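MutT/nudix family protein (Streptococcus pneumoniae, PDB 4HFQ) hydrolyses UDP-linked precursors of peptidoglycan biosynthesis as a Nudix-family UDP-X diphosphatase. Local coordinates at residues Q11-I16 against S38-M43; L21-D26 against S63-P68; G155-N160 against A164-F169. One frame throughout, in Å; residues are numbered along the deposited sequence.

Contact 1 (Q11-I16 against S38-M43); sequences QRMIAI and SLLSEM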
loop_
_atom_site.group_PDB
_atom_site.type_symbol
_atom_site.label_atom_id
_atom_site.label_comp_id
_atom_site.label_asym_id
_atom_site.label_seq_id
_atom_site.Cartn_x
_atom_site.Cartn_y
_atom_site.Cartn_z
ATOM N N GLN A 11 2.561 3.833 12.872
ATOM C CA GLN A 11 2.278 2.925 11.783
ATOM C C GLN A 11 3.608 2.491 11.125
ATOM O O GLN A 11 3.838 1.298 10.870
ATOM C CB GLN A 11 1.351 3.671 10.839
ATOM C CG GLN A 11 0.794 2.872 9.700
ATOM C CD GLN A 11 0.253 3.822 8.651
ATOM O OE1 GLN A 11 1.008 4.405 7.878
ATOM N NE2 GLN A 11 -1.084 4.007 8.648
ATOM N N ARG A 12 4.506 3.433 10.898
ATOM C CA ARG A 12 5.781 3.147 10.263
ATOM C C ARG A 12 6.695 2.289 11.149
ATOM O O ARG A 12 7.325 1.323 10.682
ATOM C CB ARG A 12 6.471 4.454 9.850
ATOM C CG ARG A 12 7.801 4.247 9.170
ATOM C CD ARG A 12 7.673 3.539 7.830
ATOM N NE ARG A 12 8.997 3.277 7.282
ATOM C CZ ARG A 12 9.320 2.215 6.553
ATOM N NH1 ARG A 12 8.406 1.293 6.199
ATOM N NH2 ARG A 12 10.582 2.067 6.172
ATOM N N MET A 13 6.763 2.621 12.436
ATOM C CA MET A 13 7.616 1.844 13.339
ATOM C C MET A 13 7.123 0.420 13.530
ATOM O O MET A 13 7.944 -0.516 13.601
ATOM C CB MET A 13 7.734 2.555 14.678
ATOM C CG MET A 13 8.538 3.828 14.553
ATOM S SD MET A 13 9.096 4.544 16.103
ATOM C CE MET A 13 7.523 5.071 16.746
ATOM N N ILE A 14 5.807 0.214 13.541
ATOM C CA ILE A 14 5.276 -1.142 13.557
ATOM C C ILE A 14 5.755 -1.895 12.311
ATOM O O ILE A 14 6.238 -3.027 12.400
ATOM C CB ILE A 14 3.730 -1.153 13.660
ATOM C CG1 ILE A 14 3.287 -0.691 15.058
ATOM C CG2 ILE A 14 3.178 -2.541 13.324
ATOM C CD1 ILE A 14 1.835 -0.264 15.151
ATOM N N ALA A 15 5.663 -1.260 11.148
ATOM C CA ALA A 15 6.064 -1.918 9.916
ATOM C C ALA A 15 7.552 -2.278 9.888
ATOM O O ALA A 15 7.912 -3.386 9.482
ATOM C CB ALA A 15 5.683 -1.059 8.723
ATOM N N ILE A 16 8.425 -1.374 10.336
ATOM C CA ILE A 16 9.853 -1.645 10.345
ATOM C C ILE A 16 10.188 -2.787 11.300
ATOM O O ILE A 16 10.954 -3.704 10.954
ATOM C CB ILE A 16 10.675 -0.385 10.712
ATOM C CG1 ILE A 16 10.469 0.746 9.686
ATOM C CG2 ILE A 16 12.143 -0.787 10.802
ATOM C CD1 ILE A 16 10.957 2.118 10.156
ATOM N N SER A 38 7.087 -4.455 21.959
ATOM C CA SER A 38 6.470 -4.369 23.286
ATOM C C SER A 38 6.323 -2.903 23.718
ATOM O O SER A 38 5.289 -2.503 24.239
ATOM C CB SER A 38 7.275 -5.153 24.308
ATOM O OG SER A 38 7.266 -6.541 24.005
ATOM N N LEU A 39 7.345 -2.088 23.445
ATOM C CA LEU A 39 7.257 -0.663 23.745
ATOM C C LEU A 39 6.232 0.062 22.886
ATOM O O LEU A 39 5.533 0.955 23.370
ATOM C CB LEU A 39 8.621 0.005 23.635
ATOM C CG LEU A 39 9.499 -0.263 24.855
ATOM C CD1 LEU A 39 10.949 -0.129 24.468
ATOM C CD2 LEU A 39 9.140 0.695 25.991
ATOM N N LEU A 40 6.144 -0.300 21.605
ATOM C CA LEU A 40 5.135 0.313 20.747
ATOM C C LEU A 40 3.742 0.026 21.289
ATOM O O LEU A 40 2.889 0.898 21.279
ATOM C CB LEU A 40 5.271 -0.166 19.298
ATOM C CG LEU A 40 6.523 0.328 18.574
ATOM C CD1 LEU A 40 6.799 -0.447 17.290
ATOM C CD2 LEU A 40 6.514 1.824 18.285
ATOM N N SER A 41 3.550 -1.199 21.775
ATOM C CA SER A 41 2.284 -1.631 22.349
ATOM C C SER A 41 1.943 -0.867 23.641
ATOM O O SER A 41 0.796 -0.463 23.852
ATOM C CB SER A 41 2.328 -3.142 22.599
ATOM O OG SER A 41 2.634 -3.850 21.401
ATOM N N GLU A 42 2.939 -0.648 24.494
ATOM C CA GLU A 42 2.763 0.111 25.735
ATOM C C GLU A 42 2.466 1.563 25.427
ATOM O O GLU A 42 1.589 2.175 26.036
ATOM C CB GLU A 42 4.005 0.010 26.614
ATOM C CG GLU A 42 4.207 -1.360 27.224
ATOM C CD GLU A 42 5.596 -1.573 27.790
ATOM O OE1 GLU A 42 6.303 -0.581 28.087
ATOM O OE2 GLU A 42 5.977 -2.752 27.953
ATOM N N MET A 43 3.179 2.117 24.458
ATOM C CA MET A 43 3.002 3.506 24.093
ATOM C C MET A 43 1.624 3.741 23.480
ATOM O O MET A 43 0.956 4.717 23.823
ATOM C CB MET A 43 4.116 3.957 23.145
ATOM C CG MET A 43 3.967 5.411 22.723
ATOM S SD MET A 43 5.332 5.945 21.717
ATOM C CE MET A 43 4.896 5.150 20.210
#
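Leu-40 reaches from helix 27-47 to the backbone and side chains of Met-13 and Ile-14 on helix 3-23, using both of its methyls. Leu-40 CD2 meets the thioether end of Met-13, 3.7 Å from Met-13 CE, and also lies against Met-13 CB. Leu-40 CD1 lies mainly against the backbone, 3.9 Å from Ile-14 N, and touches Ile-14 CG1 more loosely at 4.2 Å. Both pairs of side chains are inclined to one another. Met-13 runs extended to its sulfur and then bends (chi3 -69°), which swings Met-13 CE back over Leu-40 CD2 and leaves it 4.3 Å from Met-43 CE. The two helix segments run nearly antiparallel, at 156°, with axes 10.7 Å apart; the nearest CA atoms are those of Ile-14 and Leu-40, at 7.3 Å. Leu-10 and Thr-17 of helix 3-23 extend the surface under Leu-40, while Met-43 of the second subunit packs on Met-13. Arg-12 forms salt bridges to Asp-35 and Glu-101 of that subunit. Every contact between side chains of the two segments is apolar, so this helical hairpin is held here by dispersion and burial, and its methionine layer continues into the dimer interface.

Contact 2 (L21-D26 against S63-P68); sequences LTFTKD and SAYATP. With EDO (1,2-ethanediol), chain N; EDO (1,2-ethanediol), chain Y.
The last turn of helix 3-23 comes up to the loop 63-68 with Thr-22 and Ala-64 nearest, their CA atoms 6.1 Å apart, and beyond Phe-23 the chain leaves helical geometry at Thr-24. Thr-22 holds the loop by a short hydrogen bond, OG1 giving its proton to Ala-64 O at 2.6 Å. The donor lies in the carbonyl plane on a lone pair, with a C=O...O angle of 130°; a weak bond links the same OG1 to Asp-18 O, one turn back. Thr-22 CG2 lies anti to the backbone N (chi1 -69° for OG1), 3.7 Å from Tyr-65 CE1. Phe-23 brings CZ to the edge of the Tyr-65 ring, 3.7 Å from Tyr-65 CE1; the planes are inclined at 69°, centroids 5.9 Å apart. Within the loop Ser-63 OG accepts from Tyr-65 N at 3.0 Å, which helps hold the peptide between Ala-64 and Tyr-65. Tyr-65 also meets Phe-99 and, through a cation-pi contact, Lys-141, both of the second subunit. An ethanediol, probably from the crystallisation liquor, binds Ala-66 O. Ser-63 thus forms an ST turn in the linker from the N-terminal helices to the first strand of the Nudix domain.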
loop_
_atom_site.group_PDB
_atom_site.type_symbol
_atom_site.label_atom_id
_atom_site.label_comp_id
_atom_site.label_asym_id
_atom_site.label_seq_id
_atom_site.Cartn_x
_atom_site.Cartn_y
_atom_site.Cartn_z
ATOM N N LEU A 21 11.517 -8.566 12.398
ATOM C CA LEU A 21 11.217 -9.898 12.925
ATOM C C LEU A 21 11.192 -10.952 11.838
ATOM O O LEU A 21 11.656 -12.078 12.048
ATOM C CB LEU A 21 9.920 -9.876 13.713
ATOM C CG LEU A 21 10.040 -9.135 15.039
ATOM C CD1 LEU A 21 8.658 -8.841 15.614
ATOM C CD2 LEU A 21 10.915 -9.924 16.014
ATOM N N THR A 22 10.638 -10.599 10.677
ATOM C CA THR A 22 10.573 -11.559 9.580
ATOM C C THR A 22 11.924 -11.857 8.967
ATOM O O THR A 22 12.217 -13.008 8.639
ATOM C CB THR A 22 9.558 -11.074 8.534
ATOM O OG1 THR A 22 8.265 -11.168 9.128
ATOM C CG2 THR A 22 9.585 -11.937 7.256
ATOM N N PHE A 23 12.782 -10.846 8.854
ATOM C CA PHE A 23 13.996 -10.981 8.057
ATOM C C PHE A 23 15.293 -11.166 8.810
ATOM O O PHE A 23 16.270 -11.635 8.219
ATOM C CB PHE A 23 14.144 -9.807 7.094
ATOM C CG PHE A 23 13.192 -9.872 5.940
ATOM C CD1 PHE A 23 13.449 -10.726 4.881
ATOM C CD2 PHE A 23 12.015 -9.135 5.942
ATOM C CE1 PHE A 23 12.567 -10.805 3.812
ATOM C CE2 PHE A 23 11.123 -9.216 4.882
ATOM C CZ PHE A 23 11.404 -10.055 3.815
ATOM N N THR A 24 15.358 -10.802 10.086
ATOM C CA THR A 24 16.636 -10.955 10.783
ATOM C C THR A 24 16.981 -12.422 11.033
ATOM O O THR A 24 16.094 -13.260 11.192
ATOM C CB THR A 24 16.700 -10.162 12.100
ATOM O OG1 THR A 24 18.061 -10.142 12.535
ATOM C CG2 THR A 24 15.860 -10.795 13.196
ATOM N N LYS A 25 18.281 -12.704 11.119
ATOM C CA LYS A 25 18.769 -14.056 11.339
ATOM C C LYS A 25 19.535 -14.184 12.652
ATOM O O LYS A 25 20.073 -15.250 12.970
ATOM C CB LYS A 25 19.638 -14.500 10.153
ATOM C CG LYS A 25 18.887 -14.605 8.829
ATOM C CD LYS A 25 18.017 -15.852 8.783
ATOM C CE LYS A 25 17.552 -16.151 7.368
ATOM N NZ LYS A 25 17.184 -17.589 7.208
ATOM N N ASP A 26 19.560 -13.114 13.436
ATOM C CA ASP A 26 20.315 -13.100 14.684
ATOM C C ASP A 26 19.390 -13.040 15.886
ATOM O O ASP A 26 18.490 -12.195 15.924
ATOM C CB ASP A 26 21.273 -11.914 14.718
ATOM C CG ASP A 26 22.118 -11.903 15.976
ATOM O OD1 ASP A 26 21.670 -11.340 16.988
ATOM O OD2 ASP A 26 23.220 -12.488 15.945
ATOM N N SER A 63 0.198 -9.899 8.937
ATOM C CA SER A 63 1.011 -10.594 7.932
ATOM C C SER A 63 2.461 -10.634 8.409
ATOM O O SER A 63 2.879 -9.783 9.186
ATOM C CB SER A 63 0.938 -9.837 6.582
ATOM O OG SER A 63 1.829 -10.334 5.580
ATOM N N ALA A 64 3.222 -11.599 7.908
ATOM C CA ALA A 64 4.688 -11.594 8.080
ATOM C C ALA A 64 5.375 -10.498 7.249
ATOM O O ALA A 64 6.516 -10.125 7.533
ATOM C CB ALA A 64 5.277 -12.958 7.736
ATOM N N TYR A 65 4.684 -9.979 6.233
ATOM C CA TYR A 65 5.247 -8.950 5.347
ATOM C C TYR A 65 4.418 -7.700 5.472
ATOM O O TYR A 65 3.238 -7.703 5.093
ATOM C CB TYR A 65 5.297 -9.469 3.905
ATOM C CG TYR A 65 6.086 -10.743 3.860
ATOM C CD1 TYR A 65 7.477 -10.712 3.745
ATOM C CD2 TYR A 65 5.463 -11.980 4.032
ATOM C CE1 TYR A 65 8.228 -11.882 3.764
ATOM C CE2 TYR A 65 6.206 -13.160 4.060
ATOM C CZ TYR A 65 7.585 -13.105 3.920
ATOM O OH TYR A 65 8.312 -14.279 3.944
ATOM N N ALA A 66 5.036 -6.648 5.994
ATOM C CA ALA A 66 4.374 -5.370 6.249
ATOM C C ALA A 66 4.340 -4.522 4.984
ATOM O O ALA A 66 5.340 -3.949 4.585
ATOM C CB ALA A 66 5.091 -4.624 7.371
ATOM N N THR A 67 3.191 -4.495 4.327
ATOM C CA THR A 67 2.996 -3.655 3.141
ATOM C C THR A 67 1.675 -2.917 3.318
ATOM O O THR A 67 0.829 -3.317 4.105
ATOM C CB THR A 67 2.961 -4.455 1.793
ATOM O OG1 THR A 67 1.691 -5.081 1.604
ATOM C CG2 THR A 67 4.082 -5.512 1.710
ATOM N N PRO A 68 1.450 -1.865 2.525
ATOM C CA PRO A 68 0.096 -1.322 2.446
ATOM C C PRO A 68 -0.893 -2.417 2.036
ATOM O O PRO A 68 -0.544 -3.320 1.256
ATOM C CB PRO A 68 0.227 -0.228 1.382
ATOM C CG PRO A 68 1.654 0.202 1.457
ATOM C CD PRO A 68 2.397 -1.088 1.711
HETATM C C1 EDO N . 8.185 -5.047 3.615
HETATM O O1 EDO N . 7.488 -4.035 2.872
HETATM C C2 EDO N . 9.634 -5.195 3.157
HETATM O O2 EDO N . 10.251 -3.905 3.030
HETATM C C1 EDO Y . -1.841 -3.366 -3.086
HETATM O O1 EDO Y . -0.756 -4.015 -3.763
HETATM C C2 EDO Y . -1.545 -3.297 -1.572
HETATM O O2 EDO Y . -1.431 -4.617 -0.915
#

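Contact 3 (G155-N160 against A164-F169); sequences GQFQEN and ADLQFF
With chi1 at 175°, Phe-157 directs its CG opposite its backbone N and carries the ring across to the start of strand 163-170; Leu-166, also near 180° about chi1 (178°), presents CB to it. The two side chains lie alongside one another and point opposite ways. Leu-166 CB sits above the middle of the Phe-157 ring, 3.7 Å from the centroid and 11° off the normal, a CH-pi contact made by the methylene, while Leu-166 CD1 reaches toward the rim, 3.9 Å from Phe-157 CD1. On the opposite face lies the backbone N of Glu-159, 3.6 Å above the plane, so the ring is sandwiched between its own loop and the strand. The far end of the ring follows the strand backbone: Phe-157 CZ is 3.8 Å from Asp-165 CA, and the Ala-164 carbonyl oxygen stands at the ring edge. Glu-159 extends alongside that same carbonyl, its CG making the closest approach, 3.7 Å from Ala-164 O. Asp-165 serves its own strand: OD2 accepts from Gln-167 NE2 at 2.8 Å, approached from above the carboxylate plane, and OD1 takes a weak bond from Leu-166 N. In the surrounding Nudix fold, Asn-160 OD1 accepts from the backbone N of Glu-162 and of Ile-163, bracing the turn between the segments. Ala-164 and Asp-165 form a classic beta bulge in strand 163-170, opposite Arg-86 of strand 81-87, Leu-166 touches Cys-83 of that strand, and Gln-156 pairs by backbone with Gly-119, just beyond helix 106-118.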
loop_
_atom_site.group_PDB
_atom_site.type_symbol
_atom_site.label_atom_id
_atom_site.label_comp_id
_atom_site.label_asym_id
_atom_site.label_seq_id
_atom_site.Cartn_x
_atom_site.Cartn_y
_atom_site.Cartn_z
ATOM N N GLY A 155 -29.316 -8.504 -12.041
ATOM C CA GLY A 155 -29.468 -8.699 -10.610
ATOM C C GLY A 155 -30.536 -7.813 -10.003
ATOM O O GLY A 155 -31.398 -7.265 -10.708
ATOM N N GLN A 156 -30.468 -7.668 -8.686
ATOM C CA GLN A 156 -31.456 -6.928 -7.915
ATOM C C GLN A 156 -30.896 -6.660 -6.526
ATOM O O GLN A 156 -30.327 -7.564 -5.899
ATOM C CB GLN A 156 -32.744 -7.751 -7.804
ATOM C CG GLN A 156 -33.894 -7.030 -7.125
ATOM C CD GLN A 156 -35.109 -7.915 -6.967
ATOM O OE1 GLN A 156 -35.057 -8.947 -6.295
ATOM N NE2 GLN A 156 -36.214 -7.514 -7.580
ATOM N N PHE A 157 -31.051 -5.428 -6.044
ATOM C CA PHE A 157 -30.641 -5.144 -4.675
ATOM C C PHE A 157 -31.604 -5.759 -3.673
ATOM O O PHE A 157 -32.822 -5.586 -3.781
ATOM C CB PHE A 157 -30.468 -3.650 -4.374
ATOM C CG PHE A 157 -30.156 -3.379 -2.923
ATOM C CD1 PHE A 157 -28.906 -3.724 -2.394
ATOM C CD2 PHE A 157 -31.116 -2.850 -2.063
ATOM C CE1 PHE A 157 -28.610 -3.512 -1.057
ATOM C CE2 PHE A 157 -30.829 -2.646 -0.722
ATOM C CZ PHE A 157 -29.574 -2.977 -0.215
ATOM N N GLN A 158 -31.054 -6.477 -2.705
ATOM C CA GLN A 158 -31.835 -6.923 -1.565
ATOM C C GLN A 158 -31.024 -6.622 -0.322
ATOM O O GLN A 158 -29.839 -6.963 -0.238
ATOM C CB GLN A 158 -32.153 -8.421 -1.646
ATOM C CG GLN A 158 -33.072 -8.817 -2.802
ATOM C CD GLN A 158 -33.506 -10.272 -2.748
ATOM O OE1 GLN A 158 -32.921 -11.091 -2.028
ATOM N NE2 GLN A 158 -34.540 -10.605 -3.513
ATOM N N GLU A 159 -31.659 -5.959 0.636
ATOM C CA GLU A 159 -31.064 -5.763 1.944
ATOM C C GLU A 159 -30.538 -7.104 2.472
ATOM O O GLU A 159 -31.209 -8.128 2.358
ATOM C CB GLU A 159 -32.101 -5.173 2.898
ATOM C CG GLU A 159 -31.565 -4.934 4.293
ATOM C CD GLU A 159 -32.616 -4.439 5.269
ATOM O OE1 GLU A 159 -33.798 -4.278 4.880
ATOM O OE2 GLU A 159 -32.252 -4.218 6.436
ATOM N N ASN A 160 -29.333 -7.104 3.030
ATOM C CA ASN A 160 -28.750 -8.328 3.570
ATOM C C ASN A 160 -27.982 -8.065 4.864
ATOM O O ASN A 160 -28.047 -6.958 5.411
ATOM C CB ASN A 160 -27.900 -9.070 2.510
ATOM C CG ASN A 160 -26.719 -8.253 2.000
ATOM O OD1 ASN A 160 -26.065 -7.528 2.746
ATOM N ND2 ASN A 160 -26.420 -8.410 0.713
ATOM N N ALA A 164 -27.526 -2.383 4.407
ATOM C CA ALA A 164 -28.885 -1.917 4.737
ATOM C C ALA A 164 -29.589 -1.257 3.562
ATOM O O ALA A 164 -30.800 -1.404 3.402
ATOM C CB ALA A 164 -28.842 -0.953 5.911
ATOM N N ASP A 165 -28.858 -0.510 2.745
ATOM C CA ASP A 165 -29.487 0.266 1.680
ATOM C C ASP A 165 -28.508 0.557 0.559
ATOM O O ASP A 165 -27.286 0.539 0.761
ATOM C CB ASP A 165 -30.077 1.575 2.247
ATOM C CG ASP A 165 -31.212 2.153 1.389
ATOM O OD1 ASP A 165 -31.669 1.506 0.429
ATOM O OD2 ASP A 165 -31.634 3.292 1.691
ATOM N N LEU A 166 -29.067 0.778 -0.623
ATOM C CA LEU A 166 -28.338 1.153 -1.809
ATOM C C LEU A 166 -29.148 2.218 -2.513
ATOM O O LEU A 166 -30.348 2.027 -2.784
ATOM C CB LEU A 166 -28.145 -0.064 -2.721
ATOM C CG LEU A 166 -27.421 0.145 -4.062
ATOM C CD1 LEU A 166 -26.800 -1.158 -4.531
ATOM C CD2 LEU A 166 -28.357 0.701 -5.137
ATOM N N GLN A 167 -28.504 3.333 -2.809
ATOM C CA GLN A 167 -29.145 4.401 -3.572
ATOM C C GLN A 167 -28.161 5.058 -4.519
ATOM O O GLN A 167 -26.927 4.925 -4.354
ATOM C CB GLN A 167 -29.741 5.473 -2.648
ATOM C CG GLN A 167 -30.872 4.999 -1.745
ATOM C CD GLN A 167 -31.397 6.085 -0.824
ATOM O OE1 GLN A 167 -31.334 7.280 -1.141
ATOM N NE2 GLN A 167 -31.909 5.675 0.333
ATOM N N PHE A 168 -28.695 5.787 -5.495
ATOM C CA PHE A 168 -27.908 6.610 -6.398
ATOM C C PHE A 168 -28.042 8.078 -6.015
ATOM O O PHE A 168 -29.153 8.566 -5.720
ATOM C CB PHE A 168 -28.324 6.376 -7.852
ATOM C CG PHE A 168 -27.824 5.071 -8.413
ATOM C CD1 PHE A 168 -28.458 3.874 -8.118
ATOM C CD2 PHE A 168 -26.683 5.043 -9.207
ATOM C CE1 PHE A 168 -27.965 2.672 -8.613
ATOM C CE2 PHE A 168 -26.195 3.857 -9.715
ATOM C CZ PHE A 168 -26.831 2.663 -9.417
ATOM N N PHE A 169 -26.913 8.789 -6.027
ATOM C CA PHE A 169 -26.857 10.189 -5.583
ATOM C C PHE A 169 -26.212 11.087 -6.618
ATOM O O PHE A 169 -25.204 10.723 -7.234
ATOM C CB PHE A 169 -26.069 10.303 -4.274
ATOM C CG PHE A 169 -26.681 9.565 -3.129
ATOM C CD1 PHE A 169 -26.387 8.223 -2.910
ATOM C CD2 PHE A 169 -27.542 10.216 -2.245
ATOM C CE1 PHE A 169 -26.937 7.545 -1.830
ATOM C CE2 PHE A 169 -28.105 9.534 -1.173
ATOM C CZ PHE A 169 -27.800 8.192 -0.960
#

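Contacts 1 and 2 share helix 3-23, their centres 14 Å apart, and their segments alternate along the chain. They meet directly: Ala-15 O lies 3.7 Å from Ala-66 CB, which lays the loop 63-68 against that helix. Both also touch the second subunit, placing hairpin and linker in the dimer interface. Contact 3, in the Nudix domain on the opposite side of the chain's centre, is about 40 Å from contact 1 and 41 Å from contact 2 between centres. A sulfate, probably from the crystallisation liquor, lies about 4 Å from the Ala-164 side chain. Glutamate-rich helix 106-118 and the glycine-rich segment before it resemble a Nudix box, the family's metal-binding catalytic motif; no contact is built from that helix.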